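Local coordinates for SVP1-like protein 2 (Kluyveromyces lactis, PDB 4EXV), which probably binds phosphoinositides such as phosphatidylinositol 3-phosphate at membranes, as a beta-propeller protein of the PROPPIN family linked to autophagy, at residues I30-D38 with M49-I59; D38-R47 with L331-L339. One frame throughout, in Å; residues are numbered along the deposited sequence.

Both contacts involve the first four-stranded blade of the seven-bladed propeller, near its outer side: their centres lie about 20 and 19 Å from that of the chain and about 17 Å from each other. Contact 1 pairs the third and fourth strands of this blade (36-41 and 47-52) and carries the chain on toward the second; contact 2 brings the C-terminal tail of the last blade against the same strand 36-41. D38 belongs to both. Where they meet, M49 O lies 3.1 Å from I39 N, a probable hydrogen bond, while V31 CG1 packs 4.1 Å from Y40 CE2. T33 CG2, at the hairpin turn, lies 4.1 Å from L339 O, so the tail reaches the edge of contact 1.

Contact 1: residues I30-D38 with M49-I59; sequences IVSTPKSFD and MSQEMPDAGTI
The hydroxyl S32 OG is gripped twice: it donates to G57 O at 2.7 Å, in the carbonyl plane and on a lone pair, and accepts from the backbone N of D19. A chi1 of 58° sets OG between the backbone N and the carbonyl carbon, facing the backbone at A56-G57. Further along, strands 36-38 and 49-52 run antiparallel. F37 and Q51 form the hydrogen-bonded pair, with F37 N to Q51 O at 3.0 Å and Q51 N to F37 O at 3.2 Å; M53 N closes the ladder on K35 O. On the face carrying S36 and D38, S50 OG donates to D38 OD1 (3.0 Å), coming from above the carboxylate plane. On the other face Q51 CB makes a CH-pi contact over the F37 ring, 4.0 Å from its centroid and offset toward the rim, while M49 SD approaches obliquely as a Met-aromatic contact. I59, opening strand 59-61 of the next blade, wedges in, CG1 4.0 Å from F37 CB and CG2 against I30 CG2. The rest of that blade completes the apolar layer: W81 meets F37 edge-to-face, and I68 and F70 of strand 67-71 touch I59.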
ATOM      1  N   ILE A  30      -2.046  -4.734 -11.563  1.00 64.92           N
ATOM      2  CA  ILE A  30      -2.152  -6.128 -11.972  1.00 67.37           C
ATOM      3  C   ILE A  30      -3.345  -6.817 -11.305  1.00 66.57           C
ATOM      4  O   ILE A  30      -3.647  -6.557 -10.139  1.00 69.17           O
ATOM      5  CB  ILE A  30      -0.863  -6.893 -11.640  1.00 66.56           C
ATOM      6  CG1 ILE A  30      -0.905  -8.289 -12.254  1.00 60.86           C
ATOM      7  CG2 ILE A  30      -0.629  -6.938 -10.122  1.00 63.87           C
ATOM      8  CD1 ILE A  30       0.443  -8.943 -12.253  1.00 67.59           C
ATOM      9  N   VAL A  31      -4.039  -7.679 -12.045  1.00 67.96           N
ATOM     10  CA  VAL A  31      -5.130  -8.475 -11.463  1.00 72.31           C
ATOM     11  C   VAL A  31      -5.051  -9.932 -11.878  1.00 71.81           C
ATOM     12  O   VAL A  31      -4.436 -10.280 -12.887  1.00 71.62           O
ATOM     13  CB  VAL A  31      -6.543  -7.966 -11.859  1.00 69.73           C
ATOM     14  CG1 VAL A  31      -6.536  -6.466 -12.100  1.00 63.79           C
ATOM     15  CG2 VAL A  31      -7.054  -8.709 -13.084  1.00 71.98           C
ATOM     16  N   SER A  32      -5.690 -10.780 -11.089  1.00 71.03           N
ATOM     17  CA  SER A  32      -5.852 -12.165 -11.455  1.00 65.74           C
ATOM     18  C   SER A  32      -7.336 -12.484 -11.482  1.00 73.63           C
ATOM     19  O   SER A  32      -8.094 -12.104 -10.590  1.00 65.56           O
ATOM     20  CB  SER A  32      -5.111 -13.087 -10.495  1.00 61.79           C
ATOM     21  OG  SER A  32      -5.562 -12.904  -9.170  1.00 63.24           O
ATOM     22  N   THR A  33      -7.737 -13.144 -12.560  1.00 80.97           N
ATOM     23  CA  THR A  33      -9.028 -13.780 -12.661  1.00 77.90           C
ATOM     24  C   THR A  33      -8.781 -15.279 -12.496  1.00 81.29           C
ATOM     25  O   THR A  33      -7.652 -15.710 -12.242  1.00 84.02           O
ATOM     26  CB  THR A  33      -9.634 -13.500 -14.028  1.00 80.86           C
ATOM     27  OG1 THR A  33      -8.878 -14.198 -15.021  1.00 83.83           O
ATOM     28  CG2 THR A  33      -9.606 -11.999 -14.317  1.00 76.72           C
ATOM     29  N   PRO A  34      -9.835 -16.089 -12.621  1.00 87.96           N
ATOM     30  CA  PRO A  34      -9.656 -17.547 -12.588  1.00 83.43           C
ATOM     31  C   PRO A  34      -8.857 -18.068 -13.778  1.00 79.05           C
ATOM     32  O   PRO A  34      -8.120 -19.046 -13.646  1.00 81.51           O
ATOM     33  CB  PRO A  34     -11.088 -18.059 -12.678  1.00 76.47           C
ATOM     34  CG  PRO A  34     -11.855 -16.928 -13.320  1.00 86.23           C
ATOM     35  CD  PRO A  34     -11.256 -15.712 -12.725  1.00 84.66           C
ATOM     36  N   LYS A  35      -9.006 -17.403 -14.919  1.00 78.76           N
ATOM     37  CA  LYS A  35      -8.387 -17.830 -16.169  1.00 84.79           C
ATOM     38  C   LYS A  35      -7.029 -17.181 -16.419  1.00 85.10           C
ATOM     39  O   LYS A  35      -6.239 -17.680 -17.218  1.00 79.56           O
ATOM     40  CB  LYS A  35      -9.292 -17.492 -17.369  1.00 84.59           C
ATOM     41  CG  LYS A  35     -10.617 -18.229 -17.417  1.00 91.18           C
ATOM     42  CD  LYS A  35     -11.387 -17.914 -18.707  1.00 96.67           C
ATOM     43  CE  LYS A  35     -11.557 -16.408 -18.917  1.00 98.50           C
ATOM     44  NZ  LYS A  35     -10.786 -15.922 -20.102  1.00 90.21           N
ATOM     45  N   SER A  36      -6.761 -16.053 -15.770  1.00 84.38           N
ATOM     46  CA  SER A  36      -5.650 -15.215 -16.220  1.00 80.62           C
ATOM     47  C   SER A  36      -5.082 -14.317 -15.136  1.00 78.55           C
ATOM     48  O   SER A  36      -5.646 -14.209 -14.052  1.00 81.69           O
ATOM     49  CB  SER A  36      -6.129 -14.325 -17.374  1.00 82.29           C
ATOM     50  OG  SER A  36      -7.194 -13.485 -16.946  1.00 82.73           O
ATOM     51  N   PHE A  37      -3.947 -13.689 -15.444  1.00 76.21           N
ATOM     52  CA  PHE A  37      -3.543 -12.436 -14.788  1.00 76.88           C
ATOM     53  C   PHE A  37      -3.268 -11.355 -15.859  1.00 79.99           C
ATOM     54  O   PHE A  37      -2.595 -11.617 -16.868  1.00 71.58           O
ATOM     55  CB  PHE A  37      -2.389 -12.610 -13.769  1.00 68.74           C
ATOM     56  CG  PHE A  37      -1.039 -12.860 -14.389  1.00 74.19           C
ATOM     57  CD1 PHE A  37      -0.277 -11.801 -14.890  1.00 76.99           C
ATOM     58  CD2 PHE A  37      -0.510 -14.146 -14.449  1.00 77.37           C
ATOM     59  CE1 PHE A  37       0.974 -12.017 -15.461  1.00 69.48           C
ATOM     60  CE2 PHE A  37       0.747 -14.382 -15.024  1.00 72.51           C
ATOM     61  CZ  PHE A  37       1.489 -13.312 -15.527  1.00 72.81           C
ATOM     62  N   ASP A  38      -3.846 -10.167 -15.663  1.00 76.46           N
ATOM     63  CA  ASP A  38      -3.694  -9.076 -16.617  1.00 70.70           C
ATOM     64  C   ASP A  38      -3.015  -7.885 -15.949  1.00 68.30           C
ATOM     65  O   ASP A  38      -3.109  -7.722 -14.742  1.00 73.89           O
ATOM     66  CB  ASP A  38      -5.057  -8.653 -17.178  1.00 75.62           C
ATOM     67  CG  ASP A  38      -5.923  -9.833 -17.590  1.00 77.18           C
ATOM     68  OD1 ASP A  38      -5.397 -10.947 -17.758  1.00 79.81           O
ATOM     69  OD2 ASP A  38      -7.142  -9.646 -17.760  1.00 89.83           O
ATOM     70  N   MET A  49      -1.074  -6.075 -21.059  1.00 80.90           N
ATOM     71  CA  MET A  49      -0.605  -7.439 -21.172  1.00 75.11           C
ATOM     72  C   MET A  49      -1.610  -8.410 -20.573  1.00 73.86           C
ATOM     73  O   MET A  49      -2.322  -8.091 -19.616  1.00 71.73           O
ATOM     74  CB  MET A  49       0.749  -7.572 -20.464  1.00 67.10           C
ATOM     75  CG  MET A  49       1.277  -8.982 -20.436  1.00 82.55           C
ATOM     76  SD  MET A  49       1.549  -9.610 -18.775  1.00 87.40           S
ATOM     77  CE  MET A  49       0.018  -9.124 -17.988  1.00 78.10           C
ATOM     78  N   SER A  50      -1.676  -9.595 -21.164  1.00 75.61           N
ATOM     79  CA  SER A  50      -2.567 -10.629 -20.680  1.00 76.40           C
ATOM     80  C   SER A  50      -1.900 -11.977 -20.842  1.00 73.06           C
ATOM     81  O   SER A  50      -1.323 -12.278 -21.881  1.00 73.17           O
ATOM     82  CB  SER A  50      -3.914 -10.591 -21.396  1.00 66.27           C
ATOM     83  OG  SER A  50      -4.855 -11.371 -20.694  1.00 73.93           O
ATOM     84  N   GLN A  51      -1.973 -12.767 -19.780  1.00 75.13           N
ATOM     85  CA  GLN A  51      -1.302 -14.046 -19.698  1.00 71.45           C
ATOM     86  C   GLN A  51      -2.261 -15.038 -19.068  1.00 78.49           C
ATOM     87  O   GLN A  51      -2.693 -14.850 -17.924  1.00 77.69           O
ATOM     88  CB  GLN A  51      -0.041 -13.909 -18.847  1.00 71.52           C
ATOM     89  CG  GLN A  51       0.667 -15.213 -18.574  1.00 74.34           C
ATOM     90  CD  GLN A  51       0.898 -16.021 -19.835  1.00 75.33           C
ATOM     91  OE1 GLN A  51       1.603 -15.588 -20.756  1.00 72.64           O
ATOM     92  NE2 GLN A  51       0.289 -17.197 -19.890  1.00 71.09           N
ATOM     93  N   GLU A  52      -2.619 -16.081 -19.815  1.00 79.65           N
ATOM     94  CA  GLU A  52      -3.613 -17.022 -19.307  1.00 81.72           C
ATOM     95  C   GLU A  52      -2.990 -17.922 -18.267  1.00 73.73           C
ATOM     96  O   GLU A  52      -1.876 -18.389 -18.455  1.00 68.92           O
ATOM     97  CB  GLU A  52      -4.294 -17.814 -20.434  1.00 76.83           C
ATOM     98  CG  GLU A  52      -5.535 -17.095 -20.977  1.00 85.85           C
ATOM     99  CD  GLU A  52      -6.215 -17.821 -22.127  1.00 91.41           C
ATOM    100  OE1 GLU A  52      -5.789 -18.955 -22.451  1.00 91.36           O
ATOM    101  OE2 GLU A  52      -7.183 -17.257 -22.700  1.00 88.16           O
ATOM    102  N   MET A  53      -3.711 -18.125 -17.164  1.00 78.69           N
ATOM    103  CA  MET A  53      -3.255 -18.966 -16.060  1.00 75.72           C
ATOM    104  C   MET A  53      -4.323 -19.380 -15.052  1.00 83.08           C
ATOM    105  O   MET A  53      -5.077 -18.560 -14.522  1.00 83.60           O
ATOM    106  CB  MET A  53      -2.085 -18.320 -15.327  1.00 77.16           C
ATOM    107  CG  MET A  53      -0.750 -18.622 -15.982  1.00 84.77           C
ATOM    108  SD  MET A  53       0.396 -19.481 -14.902  1.00 84.69           S
ATOM    109  CE  MET A  53      -0.731 -20.473 -13.915  1.00 92.52           C
ATOM    110  N   PRO A  54      -4.368 -20.681 -14.775  1.00 91.73           N
ATOM    111  CA  PRO A  54      -5.202 -21.324 -13.758  1.00 92.20           C
ATOM    112  C   PRO A  54      -4.639 -21.079 -12.366  1.00 95.30           C
ATOM    113  O   PRO A  54      -3.412 -21.088 -12.192  1.00 91.82           O
ATOM    114  CB  PRO A  54      -5.027 -22.806 -14.084  1.00 97.05           C
ATOM    115  CG  PRO A  54      -3.627 -22.882 -14.641  1.00 84.65           C
ATOM    116  CD  PRO A  54      -3.505 -21.650 -15.482  1.00 84.78           C
ATOM    117  N   ASP A  55      -5.510 -20.881 -11.382  1.00 99.04           N
ATOM    118  CA  ASP A  55      -5.051 -20.873  -9.992  1.00104.84           C
ATOM    119  C   ASP A  55      -4.247 -19.627  -9.621  1.00103.99           C
ATOM    120  O   ASP A  55      -3.595 -19.602  -8.574  1.00103.61           O
ATOM    121  CB  ASP A  55      -4.150 -22.089  -9.714  1.00111.62           C
ATOM    122  CG  ASP A  55      -4.914 -23.397  -9.649  1.00116.88           C
ATOM    123  OD1 ASP A  55      -6.130 -23.370  -9.341  1.00119.21           O
ATOM    124  OD2 ASP A  55      -4.285 -24.455  -9.896  1.00111.82           O
ATOM    125  N   ALA A  56      -4.250 -18.609 -10.474  1.00101.28           N
ATOM    126  CA  ALA A  56      -3.581 -17.365 -10.115  1.00 88.29           C
ATOM    127  C   ALA A  56      -4.388 -16.754  -8.982  1.00 87.73           C
ATOM    128  O   ALA A  56      -5.597 -16.547  -9.117  1.00 87.96           O
ATOM    129  CB  ALA A  56      -3.529 -16.434 -11.297  1.00 87.72           C
ATOM    130  N   GLY A  57      -3.739 -16.494  -7.854  1.00 81.96           N
ATOM    131  CA  GLY A  57      -4.458 -15.987  -6.699  1.00 85.28           C
ATOM    132  C   GLY A  57      -3.983 -14.616  -6.263  1.00 84.74           C
ATOM    133  O   GLY A  57      -4.204 -13.602  -6.945  1.00 82.19           O
ATOM    134  N   THR A  58      -3.349 -14.584  -5.099  1.00 80.54           N
ATOM    135  CA  THR A  58      -2.583 -13.427  -4.688  1.00 73.14           C
ATOM    136  C   THR A  58      -1.564 -13.124  -5.790  1.00 73.73           C
ATOM    137  O   THR A  58      -0.812 -13.998  -6.195  1.00 76.46           O
ATOM    138  CB  THR A  58      -1.860 -13.737  -3.389  1.00 70.48           C
ATOM    139  OG1 THR A  58      -2.827 -14.000  -2.366  1.00 72.44           O
ATOM    140  CG2 THR A  58      -0.999 -12.572  -2.974  1.00 74.34           C
ATOM    141  N   ILE A  59      -1.547 -11.887  -6.274  1.00 75.17           N
ATOM    142  CA  ILE A  59      -0.796 -11.518  -7.481  1.00 72.60           C
ATOM    143  C   ILE A  59       0.012 -10.223  -7.220  1.00 70.43           C
ATOM    144  O   ILE A  59      -0.512  -9.266  -6.648  1.00 73.17           O
ATOM    145  CB  ILE A  59      -1.787 -11.374  -8.700  1.00 63.22           C
ATOM    146  CG1 ILE A  59      -1.261 -12.076  -9.950  1.00 67.88           C
ATOM    147  CG2 ILE A  59      -2.124  -9.937  -8.986  1.00 64.50           C
ATOM    148  CD1 ILE A  59       0.064 -11.596 -10.407  1.00 66.69           C
TER

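Contact 2: residues D38-R47 with L331-L339; sequences DIYNVHPLKR and LNQRNEIPL
The seam between the first and last blades of the beta-propeller is covered here by the C-terminal tail. Each of these blades builds its four strands from continuous chain, so the tail adds no strand to the first blade and meets it mostly through side chains. Strand 326-336 ends beside this patch, and residues 337-339 then run over Y40, L45 and R47. Y40 gives the contact its hydrogen bond. CG lies anti to the carbonyl carbon (chi1 -52°), which carries the ring out to the tail, where OH donates to P338 O at 3.2 Å. The hydroxyl stands above the carbonyl plane, 64° out of it, and away from the lone pairs. I337 CG2 comes obliquely onto the phenol end, 3.6 Å from CZ, and P338 CG sits at the ring edge, 3.9 Å from CE1. An alanine in place of Y40 would probably leave P338 O without this donor and open a gap under I337 and P338, setting the tail free to shift. L45 extends the apolar patch toward the strand, its CD1 lying 4.0 Å from I337 CG1 and 3.8 Å from E336 O. At the far end the D38 carboxylate, whose OD1 is held by S50, forms a long, weak ion pair through OD2 with R47. A bend at chi3 (79°) turns the R47 guanidinium so that L339 CD1 meets it at the edge, in plane, 3.6 Å from NH1.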
ATOM      1  N   ASP A  38      -3.846 -10.167 -15.663  1.00 76.46           N
ATOM      2  CA  ASP A  38      -3.694  -9.076 -16.617  1.00 70.70           C
ATOM      3  C   ASP A  38      -3.015  -7.885 -15.949  1.00 68.30           C
ATOM      4  O   ASP A  38      -3.109  -7.722 -14.742  1.00 73.89           O
ATOM      5  CB  ASP A  38      -5.057  -8.653 -17.178  1.00 75.62           C
ATOM      6  CG  ASP A  38      -5.923  -9.833 -17.590  1.00 77.18           C
ATOM      7  OD1 ASP A  38      -5.397 -10.947 -17.758  1.00 79.81           O
ATOM      8  OD2 ASP A  38      -7.142  -9.646 -17.760  1.00 89.83           O
ATOM      9  N   ILE A  39      -2.339  -7.054 -16.736  1.00 68.53           N
ATOM     10  CA  ILE A  39      -1.679  -5.860 -16.219  1.00 66.09           C
ATOM     11  C   ILE A  39      -2.090  -4.626 -17.008  1.00 70.44           C
ATOM     12  O   ILE A  39      -2.011  -4.612 -18.237  1.00 69.97           O
ATOM     13  CB  ILE A  39      -0.162  -5.967 -16.334  1.00 69.04           C
ATOM     14  CG1 ILE A  39       0.391  -7.072 -15.431  1.00 66.40           C
ATOM     15  CG2 ILE A  39       0.487  -4.628 -16.002  1.00 68.11           C
ATOM     16  CD1 ILE A  39       1.876  -7.308 -15.667  1.00 58.77           C
ATOM     17  N   TYR A  40      -2.511  -3.583 -16.300  1.00 71.52           N
ATOM     18  CA  TYR A  40      -2.940  -2.347 -16.948  1.00 71.00           C
ATOM     19  C   TYR A  40      -2.059  -1.139 -16.636  1.00 72.84           C
ATOM     20  O   TYR A  40      -1.350  -1.084 -15.620  1.00 68.21           O
ATOM     21  CB  TYR A  40      -4.369  -1.988 -16.542  1.00 67.95           C
ATOM     22  CG  TYR A  40      -5.366  -3.087 -16.727  1.00 72.67           C
ATOM     23  CD1 TYR A  40      -6.270  -3.059 -17.771  1.00 77.46           C
ATOM     24  CD2 TYR A  40      -5.412  -4.155 -15.842  1.00 76.70           C
ATOM     25  CE1 TYR A  40      -7.202  -4.072 -17.938  1.00 88.98           C
ATOM     26  CE2 TYR A  40      -6.333  -5.177 -15.992  1.00 75.80           C
ATOM     27  CZ  TYR A  40      -7.230  -5.134 -17.042  1.00 90.07           C
ATOM     28  OH  TYR A  40      -8.153  -6.157 -17.192  1.00 93.49           O
ATOM     29  N   ASN A  41      -2.117  -0.175 -17.546  1.00 71.19           N
ATOM     30  CA  ASN A  41      -1.774   1.194 -17.247  1.00 69.79           C
ATOM     31  C   ASN A  41      -2.869   1.744 -16.365  1.00 70.25           C
ATOM     32  O   ASN A  41      -4.035   1.414 -16.562  1.00 67.91           O
ATOM     33  CB  ASN A  41      -1.765   1.997 -18.536  1.00 72.36           C
ATOM     34  CG  ASN A  41      -0.407   2.559 -18.856  1.00 87.79           C
ATOM     35  OD1 ASN A  41       0.630   2.062 -18.380  1.00 82.95           O
ATOM     36  ND2 ASN A  41      -0.397   3.612 -19.663  1.00 96.08           N
ATOM     37  N   VAL A  42      -2.513   2.587 -15.400  1.00 71.97           N
ATOM     38  CA  VAL A  42      -3.533   3.215 -14.555  1.00 70.88           C
ATOM     39  C   VAL A  42      -4.076   4.526 -15.160  1.00 77.41           C
ATOM     40  O   VAL A  42      -5.296   4.744 -15.201  1.00 72.73           O
ATOM     41  CB  VAL A  42      -3.027   3.431 -13.116  1.00 68.01           C
ATOM     42  CG1 VAL A  42      -4.142   3.972 -12.241  1.00 56.64           C
ATOM     43  CG2 VAL A  42      -2.472   2.124 -12.555  1.00 66.55           C
ATOM     44  N   HIS A  43      -3.172   5.382 -15.641  1.00 75.91           N
ATOM     45  CA  HIS A  43      -3.575   6.615 -16.308  1.00 76.98           C
ATOM     46  C   HIS A  43      -2.874   6.820 -17.654  1.00 82.26           C
ATOM     47  O   HIS A  43      -1.664   7.046 -17.713  1.00 81.46           O
ATOM     48  CB  HIS A  43      -3.334   7.827 -15.409  1.00 82.76           C
ATOM     49  CG  HIS A  43      -4.042   9.065 -15.869  1.00 89.62           C
ATOM     50  ND1 HIS A  43      -5.418   9.167 -15.890  1.00 84.80           N
ATOM     51  CD2 HIS A  43      -3.561  10.245 -16.332  1.00 81.42           C
ATOM     52  CE1 HIS A  43      -5.759  10.362 -16.346  1.00 83.18           C
ATOM     53  NE2 HIS A  43      -4.652  11.032 -16.620  1.00 98.33           N
ATOM     54  N   PRO A  44      -3.647   6.724 -18.745  1.00 83.71           N
ATOM     55  CA  PRO A  44      -5.062   6.348 -18.627  1.00 80.63           C
ATOM     56  C   PRO A  44      -5.233   4.840 -18.776  1.00 79.19           C
ATOM     57  O   PRO A  44      -4.299   4.119 -19.158  1.00 77.04           O
ATOM     58  CB  PRO A  44      -5.703   7.068 -19.808  1.00 76.49           C
ATOM     59  CG  PRO A  44      -4.609   7.024 -20.867  1.00 85.45           C
ATOM     60  CD  PRO A  44      -3.266   7.012 -20.140  1.00 81.75           C
ATOM     61  N   LEU A  45      -6.438   4.378 -18.481  1.00 80.09           N
ATOM     62  CA  LEU A  45      -6.716   2.954 -18.405  1.00 74.51           C
ATOM     63  C   LEU A  45      -6.812   2.267 -19.766  1.00 74.17           C
ATOM     64  O   LEU A  45      -7.862   2.282 -20.410  1.00 79.85           O
ATOM     65  CB  LEU A  45      -8.130   2.737 -17.867  1.00 76.02           C
ATOM     66  CG  LEU A  45      -8.198   1.839 -16.634  1.00 78.04           C
ATOM     67  CD1 LEU A  45      -9.483   1.018 -16.648  1.00 81.88           C
ATOM     68  CD2 LEU A  45      -6.983   0.932 -16.581  1.00 77.55           C
ATOM     69  N   LYS A  46      -5.723   1.650 -20.194  1.00 72.12           N
ATOM     70  CA  LYS A  46      -5.783   0.598 -21.217  1.00 72.31           C
ATOM     71  C   LYS A  46      -4.950  -0.563 -20.740  1.00 73.44           C
ATOM     72  O   LYS A  46      -4.050  -0.350 -19.935  1.00 74.72           O
ATOM     73  CB  LYS A  46      -5.303   1.127 -22.570  1.00 20.00           C
ATOM     74  CG  LYS A  46      -5.370   0.106 -23.695  1.00 20.00           C
ATOM     75  CD  LYS A  46      -5.142   0.758 -25.048  1.00 20.00           C
ATOM     76  CE  LYS A  46      -3.695   1.190 -25.217  1.00 20.00           C
ATOM     77  NZ  LYS A  46      -3.411   1.654 -26.603  1.00 20.00           N
ATOM     78  N   ARG A  47      -5.299  -1.793 -21.107  1.00 79.69           N
ATOM     79  CA  ARG A  47      -4.496  -2.937 -20.696  1.00 76.08           C
ATOM     80  C   ARG A  47      -3.220  -3.117 -21.479  1.00 72.41           C
ATOM     81  O   ARG A  47      -3.192  -2.868 -22.683  1.00 73.21           O
ATOM     82  CB  ARG A  47      -5.418  -4.107 -20.991  1.00 77.00           C
ATOM     83  CG  ARG A  47      -4.657  -5.419 -20.966  1.00 83.47           C
ATOM     84  CD  ARG A  47      -5.567  -6.617 -20.871  1.00 88.88           C
ATOM     85  NE  ARG A  47      -6.159  -6.933 -22.162  1.00 95.66           N
ATOM     86  CZ  ARG A  47      -7.266  -7.649 -22.308  1.00105.10           C
ATOM     87  NH1 ARG A  47      -7.900  -8.118 -21.233  1.00101.04           N
ATOM     88  NH2 ARG A  47      -7.740  -7.887 -23.526  1.00108.37           N
ATOM     89  N   LEU A 331     -14.849  14.331  -9.325  1.00 70.05           N
ATOM     90  CA  LEU A 331     -14.763  13.028  -9.949  1.00 67.62           C
ATOM     91  C   LEU A 331     -14.871  13.180 -11.464  1.00 73.47           C
ATOM     92  O   LEU A 331     -15.965  13.303 -11.997  1.00 76.36           O
ATOM     93  CB  LEU A 331     -15.912  12.188  -9.415  1.00 65.83           C
ATOM     94  CG  LEU A 331     -16.271  10.833 -10.003  1.00 72.42           C
ATOM     95  CD1 LEU A 331     -15.098   9.871 -10.028  1.00 74.34           C
ATOM     96  CD2 LEU A 331     -17.390  10.281  -9.153  1.00 77.41           C
ATOM     97  N   ASN A 332     -13.726  13.184 -12.143  1.00 75.34           N
ATOM     98  CA  ASN A 332     -13.641  13.449 -13.582  1.00 67.24           C
ATOM     99  C   ASN A 332     -14.330  12.419 -14.444  1.00 74.91           C
ATOM    100  O   ASN A 332     -14.924  12.751 -15.481  1.00 75.98           O
ATOM    101  CB  ASN A 332     -12.171  13.442 -14.031  1.00 67.51           C
ATOM    102  CG  ASN A 332     -11.370  14.580 -13.437  1.00 87.81           C
ATOM    103  OD1 ASN A 332     -11.914  15.663 -13.133  1.00 85.12           O
ATOM    104  ND2 ASN A 332     -10.063  14.353 -13.268  1.00 89.19           N
ATOM    105  N   GLN A 333     -14.215  11.162 -14.022  1.00 75.19           N
ATOM    106  CA  GLN A 333     -14.324  10.042 -14.943  1.00 71.85           C
ATOM    107  C   GLN A 333     -14.479   8.702 -14.255  1.00 74.53           C
ATOM    108  O   GLN A 333     -13.827   8.429 -13.236  1.00 73.56           O
ATOM    109  CB  GLN A 333     -13.051   9.979 -15.778  1.00 73.41           C
ATOM    110  CG  GLN A 333     -13.277   9.827 -17.254  1.00 79.54           C
ATOM    111  CD  GLN A 333     -11.960   9.772 -18.005  1.00 92.00           C
ATOM    112  OE1 GLN A 333     -10.878   9.899 -17.402  1.00 84.64           O
ATOM    113  NE2 GLN A 333     -12.037   9.580 -19.324  1.00 90.68           N
ATOM    114  N   ARG A 334     -15.344   7.874 -14.837  1.00 75.86           N
ATOM    115  CA  ARG A 334     -15.466   6.458 -14.494  1.00 74.00           C
ATOM    116  C   ARG A 334     -15.274   5.606 -15.752  1.00 73.68           C
ATOM    117  O   ARG A 334     -15.978   5.778 -16.754  1.00 75.67           O
ATOM    118  CB  ARG A 334     -16.825   6.158 -13.852  1.00 70.08           C
ATOM    119  CG  ARG A 334     -17.374   7.280 -12.973  1.00 74.06           C
ATOM    120  CD  ARG A 334     -18.568   6.824 -12.134  1.00 74.24           C
ATOM    121  NE  ARG A 334     -18.164   6.077 -10.941  1.00 71.37           N
ATOM    122  CZ  ARG A 334     -19.007   5.599 -10.031  1.00 80.23           C
ATOM    123  NH1 ARG A 334     -20.317   5.787 -10.163  1.00 85.80           N
ATOM    124  NH2 ARG A 334     -18.543   4.932  -8.983  1.00 89.77           N
ATOM    125  N   ASN A 335     -14.301   4.708 -15.708  1.00 72.37           N
ATOM    126  CA  ASN A 335     -14.081   3.789 -16.815  1.00 77.91           C
ATOM    127  C   ASN A 335     -14.190   2.353 -16.331  1.00 80.48           C
ATOM    128  O   ASN A 335     -13.680   2.013 -15.267  1.00 80.12           O
ATOM    129  CB  ASN A 335     -12.716   4.033 -17.470  1.00 73.95           C
ATOM    130  CG  ASN A 335     -12.465   5.500 -17.756  1.00 80.87           C
ATOM    131  OD1 ASN A 335     -13.335   6.202 -18.286  1.00 85.38           O
ATOM    132  ND2 ASN A 335     -11.281   5.981 -17.385  1.00 83.99           N
ATOM    133  N   GLU A 336     -14.878   1.515 -17.096  1.00 86.98           N
ATOM    134  CA  GLU A 336     -14.929   0.097 -16.777  1.00 83.13           C
ATOM    135  C   GLU A 336     -13.546  -0.464 -17.057  1.00 80.46           C
ATOM    136  O   GLU A 336     -12.851   0.009 -17.954  1.00 74.74           O
ATOM    137  CB  GLU A 336     -15.992  -0.615 -17.618  1.00 85.54           C
ATOM    138  CG  GLU A 336     -17.213   0.253 -17.942  1.00102.26           C
ATOM    139  CD  GLU A 336     -18.328  -0.530 -18.621  1.00124.31           C
ATOM    140  OE1 GLU A 336     -19.367  -0.765 -17.961  1.00125.16           O
ATOM    141  OE2 GLU A 336     -18.170  -0.909 -19.808  1.00119.84           O
ATOM    142  N   ILE A 337     -13.134  -1.445 -16.262  1.00 87.01           N
ATOM    143  CA  ILE A 337     -11.890  -2.173 -16.511  1.00 90.61           C
ATOM    144  C   ILE A 337     -12.170  -3.343 -17.444  1.00 94.77           C
ATOM    145  O   ILE A 337     -12.878  -4.284 -17.054  1.00 97.17           O
ATOM    146  CB  ILE A 337     -11.323  -2.792 -15.221  1.00 89.21           C
ATOM    147  CG1 ILE A 337     -10.957  -1.717 -14.203  1.00 78.22           C
ATOM    148  CG2 ILE A 337     -10.123  -3.680 -15.534  1.00 85.61           C
ATOM    149  CD1 ILE A 337     -10.622  -2.311 -12.846  1.00 75.22           C
ATOM    150  N   PRO A 338     -11.615  -3.297 -18.673  1.00 98.34           N
ATOM    151  CA  PRO A 338     -11.842  -4.340 -19.695  1.00101.67           C
ATOM    152  C   PRO A 338     -11.468  -5.763 -19.226  1.00109.34           C
ATOM    153  O   PRO A 338     -10.369  -6.246 -19.553  1.00109.99           O
ATOM    154  CB  PRO A 338     -10.960  -3.889 -20.876  1.00 98.70           C
ATOM    155  CG  PRO A 338     -10.030  -2.826 -20.318  1.00 97.28           C
ATOM    156  CD  PRO A 338     -10.769  -2.196 -19.174  1.00 92.60           C
ATOM    157  N   LEU A 339     -12.391  -6.403 -18.492  1.00107.90           N
ATOM    158  CA  LEU A 339     -12.178  -7.691 -17.799  1.00112.25           C
ATOM    159  C   LEU A 339     -11.604  -7.519 -16.381  1.00103.06           C
ATOM    160  O   LEU A 339     -11.248  -8.491 -15.710  1.00101.89           O
ATOM    161  CB  LEU A 339     -11.318  -8.659 -18.630  1.00115.29           C
ATOM    162  CG  LEU A 339     -12.026  -9.318 -19.821  1.00116.09           C
ATOM    163  CD1 LEU A 339     -11.030  -9.781 -20.893  1.00100.90           C
ATOM    164  CD2 LEU A 339     -12.941 -10.458 -19.337  1.00109.01           C
TER